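Local atomic coordinates of cell envelope-related transcriptional attenuator domain-containing protein (Streptococcus agalactiae, PDB entry 3OKZ), a protein that is uncharacterised but belongs to the LytR/CpsA/Psr family, whose members probably attach anionic glycopolymers to the Gram-positive cell wall. Residues A[10-13]-A[14-17]; A[49-52]-A[53-56]; A[186-189]-A[190-194]; A[200-203]-A[204-207]. One frame throughout, in Å; residues are numbered along the deposited sequence.

Overall arrangement
The four contacts are local ones that follow one another along a single chain, each closing before the next opens. Contact 1 lies in the N-terminal loop before strand 20-28, and contact 2 turns the chain from strand 41-51 into strand 56-62, neighbours in the central mixed sheet. The centres of contacts 1 and 2 are about 14 Å apart and the two touch, Thr17 O lying 3.2 Å from Pro52 CG. Contact 3 sits within helix 178-200, its centre about 18 Å from that of contact 2. Contact 4 joins this helix to helix 203-212, its centre again about 18 Å from that of contact 3. Contacts 1 and 4 are surface turns, while the helix of contact 3 packs against the sheet.

Contact 1 of 4, residues A[10-13]-A[14-17]; sequences KSHA and IEET
His12 and Glu15 meet through a histidine-carboxylate hydrogen bond across a tight bend of the N-terminal loop. ND1 of His12 donates to OE1 of Glu15 over 3.0 Å, with an N-H...O angle of 147°. The oxygen lies at the edge of the imidazole, close to its plane, and is approached nearly along its own C-O axis, yet the carboxylate is turned 80° against the ring. Glu15 reaches back because the bend at chi2 (81°) turns the acid toward His12 instead of letting it extend outward. Glu16 passes the same histidine differently: its chain is extended beyond CG, OE1 lies beside His12 CB, and its carboxylate is much nearer to parallel with the ring. Behind these side chains the backbone curls tightly. Glu15 N makes a weak hydrogen bond to His12 O, 2.8 Å long but strongly bent, and another weak one runs from Glu16 N to Ala13 O at 3.5 Å. A type I beta turn from Ile14 to Thr17 continues the bend. Ser11 OG is hydrogen-bonded to Asp110 and Ile14 N to the hydroxyl of Tyr111, which tie the loop to the start of strand 111-116. Ala13 and Ile14 pack on Phe20 of strand 20-28, while the buried Ile14 also touches Asn230 and Leu231 of helix 228-232.

Contact 2 of 4, residues A[49-52]-A[53-56]; sequences TINP and KTNK
Asn51 has CG anti to the backbone nitrogen (chi1 -172°), which carries its amide forward over the turn toward Thr54. In Thr54 a chi1 of 73° sets OG1 between the backbone N and the carbonyl carbon, and the hydroxyl rests 3.3 Å from Asn51 CB. OD1 of Asn51 accepts from Thr54 N at 2.8 Å, although the place of this oxygen is less sure because it is modelled too close to a neighbour. The main chain closes the hairpin. Asn51 N donates to Lys56 O over 3.1 Å in a straight bond (167°), and Lys56 N returns a weak one to Asn51 O. That carbonyl also takes a weak, bent bond from Asn55 N at 2.9 Å. Asn55, with positive phi, and Lys56 thus both face Asn51, a G1 beta bulge at the point where the loop 52-55 closes onto the strand pair. ND2 of Asn51 is hydrogen-bonded to the carbonyl of Glu277, and Lys53 forms a salt bridge with Asp279. The turn joins strands 41-51 and 56-62 of the central sheet and lies beside the C-terminal end of helix 264-277, with Ile50 paired through its backbone to Phe20 of strand 20-28.

Contact 3 of 4, residues A[186-189]-A[190-194]; sequences QREV and IQKVL
The carboxylate of Glu188 is approached by the ammonium of Lys192 from outside its plane: NZ lies 3.3 Å from OE2, on the anti side and 34° out of the plane, in a long salt bridge. A second flat group, the amide of Gln191, turns back over the preceding helical turn, where its NE2 comes within 3.4 Å of Arg187 CB. Glu188 and Lys192 lie side by side and point the same way. An extended lysine chain runs alongside the glutamate, its CE 3.9 Å from Glu188 CG, and this places apolar methylenes in contact beneath the charged ends. In Glu188, CG stands anti to the backbone N (chi1 -177°), which sends the acid along the helix surface to meet the lysine one turn on. The ammonium is also hydrogen-bonded to the carbonyl of Thr131, its stronger partner, and Glu188 OE1 receives a weak hydrogen bond from Tyr168. This is the i to i+4 ion pair of an alpha helix, here in the middle of helix 178-200. The backbone bonds beneath it have the same spacing: Gln191 N to Arg187 O is 2.8 Å and almost straight (176°), and Lys192 N to Glu188 O is 2.9 Å. Val189 and Val193, also four residues apart and joined by a 3.1 Å bond from Val193 N to Val189 O, pack on Ile130 and on Val124 of helix 117-126. Ile190 and Gln191 meet Met59 of strand 56-62, while the guanidinium of Arg187 is hydrogen-bonded to Gln245 of strand 241-252.

Contact 4 of 4, residues A[200-203]-A[204-207]; sequences LNSI and SSYK
A serine N-cap starts helix 203-212 directly after the preceding helix, and residues 200-207 form this junction. Ser202 OG accepts a weak, long but nearly straight hydrogen bond from Ser205 N, 3.4 Å away at 165°. With OG anti to the backbone N (chi1 -173°), the hydroxyl points into the first turn, where the amide N-H groups lack helical acceptors. The carbonyl of the same serine does more: Ser202 O takes the hydrogen bond of Tyr206 N at 2.9 Å and lies over one face of the tyrosine ring, close to CD2. Lys207 N follows with a 3.0 Å bond to Ile203 O. The ring reaches back across the junction, bringing OH up to Asn201, and at its edge it meets Ile203, whose CD1 lies in the ring plane, 3.7 Å from Tyr206 CD2. The end of Leu200 packs on Ser205 instead. Lys235 links the two polar ends, hydrogen-bonding to Asn201 OD1 and weakly to Tyr206 OH, and Tyr206 OH also bonds weakly to the carbonyl of Leu198, while Ile203 packs on Ile228 and Leu232 of helix 228-232. Asn201 has positive phi (42°) and breaks the run of helical residues just ahead of the cap. A left-handed residue that ends one helix and a serine N-cap that begins the next are the features of a short helix-to-helix connection, here between 178-200 and 203-212.

Contact 1 of 4, residues A[10-13]-A[14-17]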
loop_
_atom_site.group_PDB
_atom_site.type_symbol
_atom_site.label_atom_id
_atom_site.label_comp_id
_atom_site.label_asym_id
_atom_site.label_seq_id
_atom_site.Cartn_x
_atom_site.Cartn_y
_atom_site.Cartn_z
ATOM N N LYS A 10 0.857 2.880 19.777
ATOM C CA LYS A 10 1.707 2.576 20.916
ATOM C C LYS A 10 3.177 2.570 20.497
ATOM O O LYS A 10 3.991 1.818 21.040
ATOM C CB LYS A 10 1.309 1.226 21.532
ATOM C CG LYS A 10 0.676 0.207 20.575
ATOM C CD LYS A 10 1.653 -0.345 19.532
ATOM C CE LYS A 10 1.725 0.526 18.275
ATOM N NZ LYS A 10 0.409 0.623 17.573
ATOM N N SER A 11 3.503 3.414 19.520
ATOM C CA SER A 11 4.866 3.542 19.012
ATOM C C SER A 11 5.276 4.993 19.178
ATOM O O SER A 11 4.445 5.889 19.056
ATOM C CB SER A 11 4.931 3.158 17.530
ATOM O OG SER A 11 6.251 3.267 17.023
ATOM N N HIS A 12 6.553 5.229 19.451
ATOM C CA HIS A 12 7.033 6.590 19.641
ATOM C C HIS A 12 8.137 6.947 18.663
ATOM O O HIS A 12 8.803 7.967 18.819
ATOM C CB HIS A 12 7.534 6.770 21.078
ATOM C CG HIS A 12 6.496 6.477 22.116
ATOM N ND1 HIS A 12 5.321 7.191 22.217
ATOM C CD2 HIS A 12 6.446 5.533 23.086
ATOM C CE1 HIS A 12 4.590 6.700 23.201
ATOM N NE2 HIS A 12 5.250 5.692 23.745
ATOM N N ALA A 13 8.312 6.109 17.649
ATOM C CA ALA A 13 9.346 6.296 16.636
ATOM C C ALA A 13 9.478 7.716 16.099
ATOM O O ALA A 13 10.579 8.190 15.837
ATOM C CB ALA A 13 9.108 5.330 15.487
ATOM N N ILE A 14 8.361 8.398 15.923
ATOM C CA ILE A 14 8.409 9.752 15.399
ATOM C C ILE A 14 8.779 10.760 16.474
ATOM O O ILE A 14 9.442 11.758 16.193
ATOM C CB ILE A 14 7.062 10.137 14.752
ATOM C CG1 ILE A 14 6.899 9.373 13.431
ATOM C CG2 ILE A 14 6.993 11.640 14.530
ATOM C CD1 ILE A 14 5.675 9.739 12.646
ATOM N N GLU A 15 8.350 10.495 17.705
ATOM C CA GLU A 15 8.650 11.384 18.823
ATOM C C GLU A 15 10.112 11.259 19.207
ATOM O O GLU A 15 10.621 12.043 20.002
ATOM C CB GLU A 15 7.779 11.042 20.033
ATOM C CG GLU A 15 6.297 11.132 19.750
ATOM C CD GLU A 15 5.770 9.898 19.064
ATOM O OE1 GLU A 15 5.327 8.985 19.789
ATOM O OE2 GLU A 15 5.806 9.833 17.814
ATOM N N GLU A 16 10.786 10.275 18.624
ATOM C CA GLU A 16 12.189 10.027 18.917
ATOM C C GLU A 16 13.021 10.007 17.645
ATOM O O GLU A 16 14.149 9.527 17.647
ATOM C CB GLU A 16 12.312 8.694 19.644
ATOM C CG GLU A 16 11.264 8.545 20.730
ATOM C CD GLU A 16 11.247 7.176 21.355
ATOM O OE1 GLU A 16 10.408 6.957 22.252
ATOM O OE2 GLU A 16 12.063 6.321 20.954
ATOM N N THR A 17 12.453 10.529 16.563
ATOM C CA THR A 17 13.119 10.581 15.272
ATOM C C THR A 17 13.818 9.268 14.914
ATOM O O THR A 17 14.944 9.269 14.393
ATOM C CB THR A 17 14.153 11.718 15.225
ATOM O OG1 THR A 17 13.645 12.858 15.928
ATOM C CG2 THR A 17 14.417 12.124 13.775
#

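Contact 2 of 4, residues A[49-52]-A[53-56]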
loop_
_atom_site.group_PDB
_atom_site.type_symbol
_atom_site.label_atom_id
_atom_site.label_comp_id
_atom_site.label_asym_id
_atom_site.label_seq_id
_atom_site.Cartn_x
_atom_site.Cartn_y
_atom_site.Cartn_z
ATOM N N THR A 49 8.890 2.316 4.488
ATOM C CA THR A 49 9.954 2.460 5.478
ATOM C C THR A 49 10.540 3.841 5.288
ATOM O O THR A 49 10.660 4.309 4.151
ATOM C CB THR A 49 11.110 1.486 5.261
ATOM O OG1 THR A 49 11.733 1.777 4.008
ATOM C CG2 THR A 49 10.632 0.065 5.272
ATOM N N ILE A 50 10.893 4.483 6.402
ATOM C CA ILE A 50 11.512 5.816 6.404
ATOM C C ILE A 50 12.584 5.790 7.482
ATOM O O ILE A 50 12.293 5.501 8.650
ATOM C CB ILE A 50 10.513 6.950 6.762
ATOM C CG1 ILE A 50 9.295 6.908 5.840
ATOM C CG2 ILE A 50 11.201 8.301 6.632
ATOM C CD1 ILE A 50 7.980 6.782 6.584
ATOM N N ASN A 51 13.824 6.067 7.091
ATOM C CA ASN A 51 14.935 6.067 8.038
ATOM C C ASN A 51 15.604 7.430 8.013
ATOM O O ASN A 51 16.411 7.722 7.126
ATOM C CB ASN A 51 15.951 4.998 7.668
ATOM C CG ASN A 51 17.009 4.826 8.726
ATOM O OD1 ASN A 51 17.640 5.791 9.147
ATOM N ND2 ASN A 51 17.209 3.592 9.164
ATOM N N PRO A 52 15.287 8.279 8.999
ATOM C CA PRO A 52 15.850 9.630 9.092
ATOM C C PRO A 52 17.373 9.623 9.140
ATOM O O PRO A 52 18.037 10.551 8.669
ATOM C CB PRO A 52 15.226 10.162 10.375
ATOM C CG PRO A 52 15.117 8.929 11.220
ATOM C CD PRO A 52 14.564 7.928 10.235
ATOM N N LYS A 53 17.905 8.548 9.706
ATOM C CA LYS A 53 19.337 8.356 9.866
ATOM C C LYS A 53 20.031 8.134 8.519
ATOM O O LYS A 53 20.751 9.011 8.037
ATOM C CB LYS A 53 19.561 7.161 10.803
ATOM C CG LYS A 53 20.916 7.073 11.464
ATOM C CD LYS A 53 20.933 5.947 12.490
ATOM C CE LYS A 53 20.627 4.596 11.853
ATOM N NZ LYS A 53 20.666 3.482 12.840
ATOM N N THR A 54 19.803 6.968 7.914
ATOM C CA THR A 54 20.409 6.619 6.629
ATOM C C THR A 54 19.887 7.508 5.514
ATOM O O THR A 54 20.350 7.418 4.368
ATOM C CB THR A 54 20.101 5.182 6.229
ATOM O OG1 THR A 54 18.722 5.084 5.834
ATOM C CG2 THR A 54 20.374 4.245 7.393
ATOM N N ASN A 55 18.898 8.336 5.849
ATOM C CA ASN A 55 18.306 9.270 4.896
ATOM C C ASN A 55 17.768 8.552 3.651
ATOM O O ASN A 55 18.172 8.851 2.526
ATOM C CB ASN A 55 19.367 10.294 4.492
ATOM C CG ASN A 55 18.771 11.574 3.989
ATOM O OD1 ASN A 55 18.020 12.236 4.700
ATOM N ND2 ASN A 55 19.104 11.939 2.759
ATOM N N LYS A 56 16.852 7.609 3.848
ATOM C CA LYS A 56 16.313 6.859 2.725
ATOM C C LYS A 56 14.897 6.355 2.971
ATOM O O LYS A 56 14.439 6.266 4.110
ATOM C CB LYS A 56 17.240 5.680 2.415
ATOM C CG LYS A 56 16.822 4.829 1.211
ATOM C CD LYS A 56 17.881 3.763 0.876
ATOM C CE LYS A 56 18.173 2.840 2.062
ATOM N NZ LYS A 56 19.235 1.825 1.784
#

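Contact 3 of 4, residues A[186-189]-A[190-194]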
loop_
_atom_site.group_PDB
_atom_site.type_symbol
_atom_site.label_atom_id
_atom_site.label_comp_id
_atom_site.label_asym_id
_atom_site.label_seq_id
_atom_site.Cartn_x
_atom_site.Cartn_y
_atom_site.Cartn_z
ATOM N N GLN A 186 0.677 2.542 -9.479
ATOM C CA GLN A 186 0.189 2.983 -8.178
ATOM C C GLN A 186 1.306 3.666 -7.389
ATOM O O GLN A 186 1.087 4.702 -6.757
ATOM C CB GLN A 186 -0.329 1.796 -7.378
ATOM C CG GLN A 186 -1.797 1.481 -7.597
ATOM C CD GLN A 186 -2.270 0.331 -6.724
ATOM O OE1 GLN A 186 -3.458 0.007 -6.688
ATOM N NE2 GLN A 186 -1.333 -0.297 -6.013
ATOM N N ARG A 187 2.502 3.081 -7.431
ATOM C CA ARG A 187 3.658 3.621 -6.726
ATOM C C ARG A 187 4.053 4.959 -7.325
ATOM O O ARG A 187 4.413 5.895 -6.620
ATOM C CB ARG A 187 4.836 2.646 -6.814
ATOM C CG ARG A 187 4.689 1.366 -5.997
ATOM C CD ARG A 187 5.819 0.402 -6.324
ATOM N NE ARG A 187 5.333 -0.875 -6.847
ATOM C CZ ARG A 187 6.014 -1.632 -7.702
ATOM N NH1 ARG A 187 7.203 -1.235 -8.130
ATOM N NH2 ARG A 187 5.513 -2.783 -8.130
ATOM N N GLU A 188 3.977 5.037 -8.639
ATOM C CA GLU A 188 4.310 6.248 -9.354
ATOM C C GLU A 188 3.480 7.419 -8.865
ATOM O O GLU A 188 4.022 8.453 -8.479
ATOM C CB GLU A 188 4.047 6.042 -10.841
ATOM C CG GLU A 188 4.414 7.199 -11.737
ATOM C CD GLU A 188 4.135 6.868 -13.184
ATOM O OE1 GLU A 188 4.209 5.662 -13.520
ATOM O OE2 GLU A 188 3.852 7.798 -13.977
ATOM N N VAL A 189 2.159 7.269 -8.892
ATOM C CA VAL A 189 1.288 8.351 -8.456
ATOM C C VAL A 189 1.650 8.785 -7.026
ATOM O O VAL A 189 1.718 9.978 -6.735
ATOM C CB VAL A 189 -0.217 7.945 -8.541
ATOM C CG1 VAL A 189 -1.104 9.139 -8.238
ATOM C CG2 VAL A 189 -0.546 7.449 -9.938
ATOM N N ILE A 190 1.903 7.824 -6.143
ATOM C CA ILE A 190 2.256 8.156 -4.770
ATOM C C ILE A 190 3.548 8.953 -4.718
ATOM O O ILE A 190 3.594 10.043 -4.137
ATOM C CB ILE A 190 2.389 6.876 -3.894
ATOM C CG1 ILE A 190 1.027 6.518 -3.309
ATOM C CG2 ILE A 190 3.353 7.103 -2.731
ATOM C CD1 ILE A 190 0.468 7.590 -2.399
ATOM N N GLN A 191 4.592 8.416 -5.337
ATOM C CA GLN A 191 5.898 9.072 -5.355
ATOM C C GLN A 191 5.852 10.478 -5.912
ATOM O O GLN A 191 6.468 11.383 -5.357
ATOM C CB GLN A 191 6.893 8.251 -6.171
ATOM C CG GLN A 191 7.150 6.869 -5.604
ATOM C CD GLN A 191 7.973 6.022 -6.538
ATOM O OE1 GLN A 191 9.082 6.399 -6.916
ATOM N NE2 GLN A 191 7.437 4.872 -6.923
ATOM N N LYS A 192 5.121 10.659 -7.009
ATOM C CA LYS A 192 5.027 11.967 -7.646
ATOM C C LYS A 192 4.288 13.009 -6.812
ATOM O O LYS A 192 4.701 14.168 -6.750
ATOM C CB LYS A 192 4.378 11.830 -9.022
ATOM C CG LYS A 192 5.284 11.132 -10.045
ATOM C CD LYS A 192 4.776 11.264 -11.487
ATOM C CE LYS A 192 5.860 10.798 -12.449
ATOM N NZ LYS A 192 5.390 10.677 -13.847
ATOM N N VAL A 193 3.197 12.596 -6.174
ATOM C CA VAL A 193 2.427 13.500 -5.332
ATOM C C VAL A 193 3.261 13.932 -4.136
ATOM O O VAL A 193 3.053 15.011 -3.586
ATOM C CB VAL A 193 1.128 12.836 -4.854
ATOM C CG1 VAL A 193 0.588 13.541 -3.615
ATOM C CG2 VAL A 193 0.109 12.903 -5.967
ATOM N N LEU A 194 4.201 13.093 -3.727
ATOM C CA LEU A 194 5.074 13.466 -2.629
ATOM C C LEU A 194 6.098 14.474 -3.139
ATOM O O LEU A 194 6.307 15.524 -2.531
ATOM C CB LEU A 194 5.786 12.243 -2.088
ATOM C CG LEU A 194 5.006 11.575 -0.968
ATOM C CD1 LEU A 194 5.454 10.133 -0.837
ATOM C CD2 LEU A 194 5.203 12.368 0.337
#

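Contact 4 of 4, residues A[200-203]-A[204-207]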
loop_
_atom_site.group_PDB
_atom_site.type_symbol
_atom_site.label_atom_id
_atom_site.label_comp_id
_atom_site.label_asym_id
_atom_site.label_seq_id
_atom_site.Cartn_x
_atom_site.Cartn_y
_atom_site.Cartn_z
ATOM N N LEU A 200 6.886 22.103 -2.651
ATOM C CA LEU A 200 6.252 23.303 -2.116
ATOM C C LEU A 200 7.171 23.822 -1.024
ATOM O O LEU A 200 7.351 25.032 -0.848
ATOM C CB LEU A 200 4.890 22.986 -1.494
ATOM C CG LEU A 200 3.769 22.782 -2.494
ATOM C CD1 LEU A 200 2.442 22.733 -1.769
ATOM C CD2 LEU A 200 3.794 23.924 -3.488
ATOM N N ASN A 201 7.758 22.875 -0.304
ATOM C CA ASN A 201 8.663 23.185 0.781
ATOM C C ASN A 201 8.100 24.336 1.575
ATOM O O ASN A 201 8.691 25.403 1.644
ATOM C CB ASN A 201 10.032 23.561 0.246
ATOM C CG ASN A 201 11.050 23.636 1.336
ATOM O OD1 ASN A 201 11.136 22.737 2.173
ATOM N ND2 ASN A 201 11.829 24.706 1.350
ATOM N N SER A 202 6.936 24.111 2.160
ATOM C CA SER A 202 6.273 25.126 2.943
ATOM C C SER A 202 5.449 24.366 3.958
ATOM O O SER A 202 4.661 23.502 3.587
ATOM C CB SER A 202 5.370 25.957 2.040
ATOM O OG SER A 202 4.809 27.066 2.716
ATOM N N ILE A 203 5.643 24.659 5.242
ATOM C CA ILE A 203 4.875 23.966 6.266
ATOM C C ILE A 203 3.437 24.460 6.174
ATOM O O ILE A 203 2.496 23.751 6.519
ATOM C CB ILE A 203 5.458 24.202 7.687
ATOM C CG1 ILE A 203 4.695 23.357 8.713
ATOM C CG2 ILE A 203 5.358 25.656 8.059
ATOM C CD1 ILE A 203 4.650 21.871 8.392
ATOM N N SER A 204 3.280 25.682 5.678
ATOM C CA SER A 204 1.960 26.275 5.498
ATOM C C SER A 204 1.280 25.482 4.384
ATOM O O SER A 204 0.138 25.024 4.518
ATOM C CB SER A 204 2.090 27.744 5.086
ATOM O OG SER A 204 0.823 28.361 4.935
ATOM N N SER A 205 2.001 25.315 3.286
ATOM C CA SER A 205 1.463 24.561 2.178
ATOM C C SER A 205 1.112 23.143 2.627
ATOM O O SER A 205 0.120 22.587 2.175
ATOM C CB SER A 205 2.468 24.523 1.028
ATOM O OG SER A 205 2.642 25.819 0.486
ATOM N N TYR A 206 1.907 22.565 3.527
ATOM C CA TYR A 206 1.631 21.206 3.993
ATOM C C TYR A 206 0.334 21.133 4.785
ATOM O O TYR A 206 -0.510 20.271 4.528
ATOM C CB TYR A 206 2.772 20.666 4.869
ATOM C CG TYR A 206 4.107 20.638 4.186
ATOM C CD1 TYR A 206 4.215 20.280 2.839
ATOM C CD2 TYR A 206 5.269 20.960 4.880
ATOM C CE1 TYR A 206 5.452 20.246 2.198
ATOM C CE2 TYR A 206 6.510 20.927 4.252
ATOM C CZ TYR A 206 6.595 20.570 2.912
ATOM O OH TYR A 206 7.822 20.519 2.290
ATOM N N LYS A 207 0.186 22.031 5.755
ATOM C CA LYS A 207 -1.013 22.049 6.579
ATOM C C LYS A 207 -2.242 22.049 5.688
ATOM O O LYS A 207 -3.157 21.257 5.876
ATOM C CB LYS A 207 -1.045 23.298 7.460
ATOM C CG LYS A 207 -0.076 23.277 8.631
ATOM C CD LYS A 207 -0.411 24.392 9.611
ATOM C CE LYS A 207 0.484 24.359 10.833
ATOM N NZ LYS A 207 0.113 25.440 11.781
#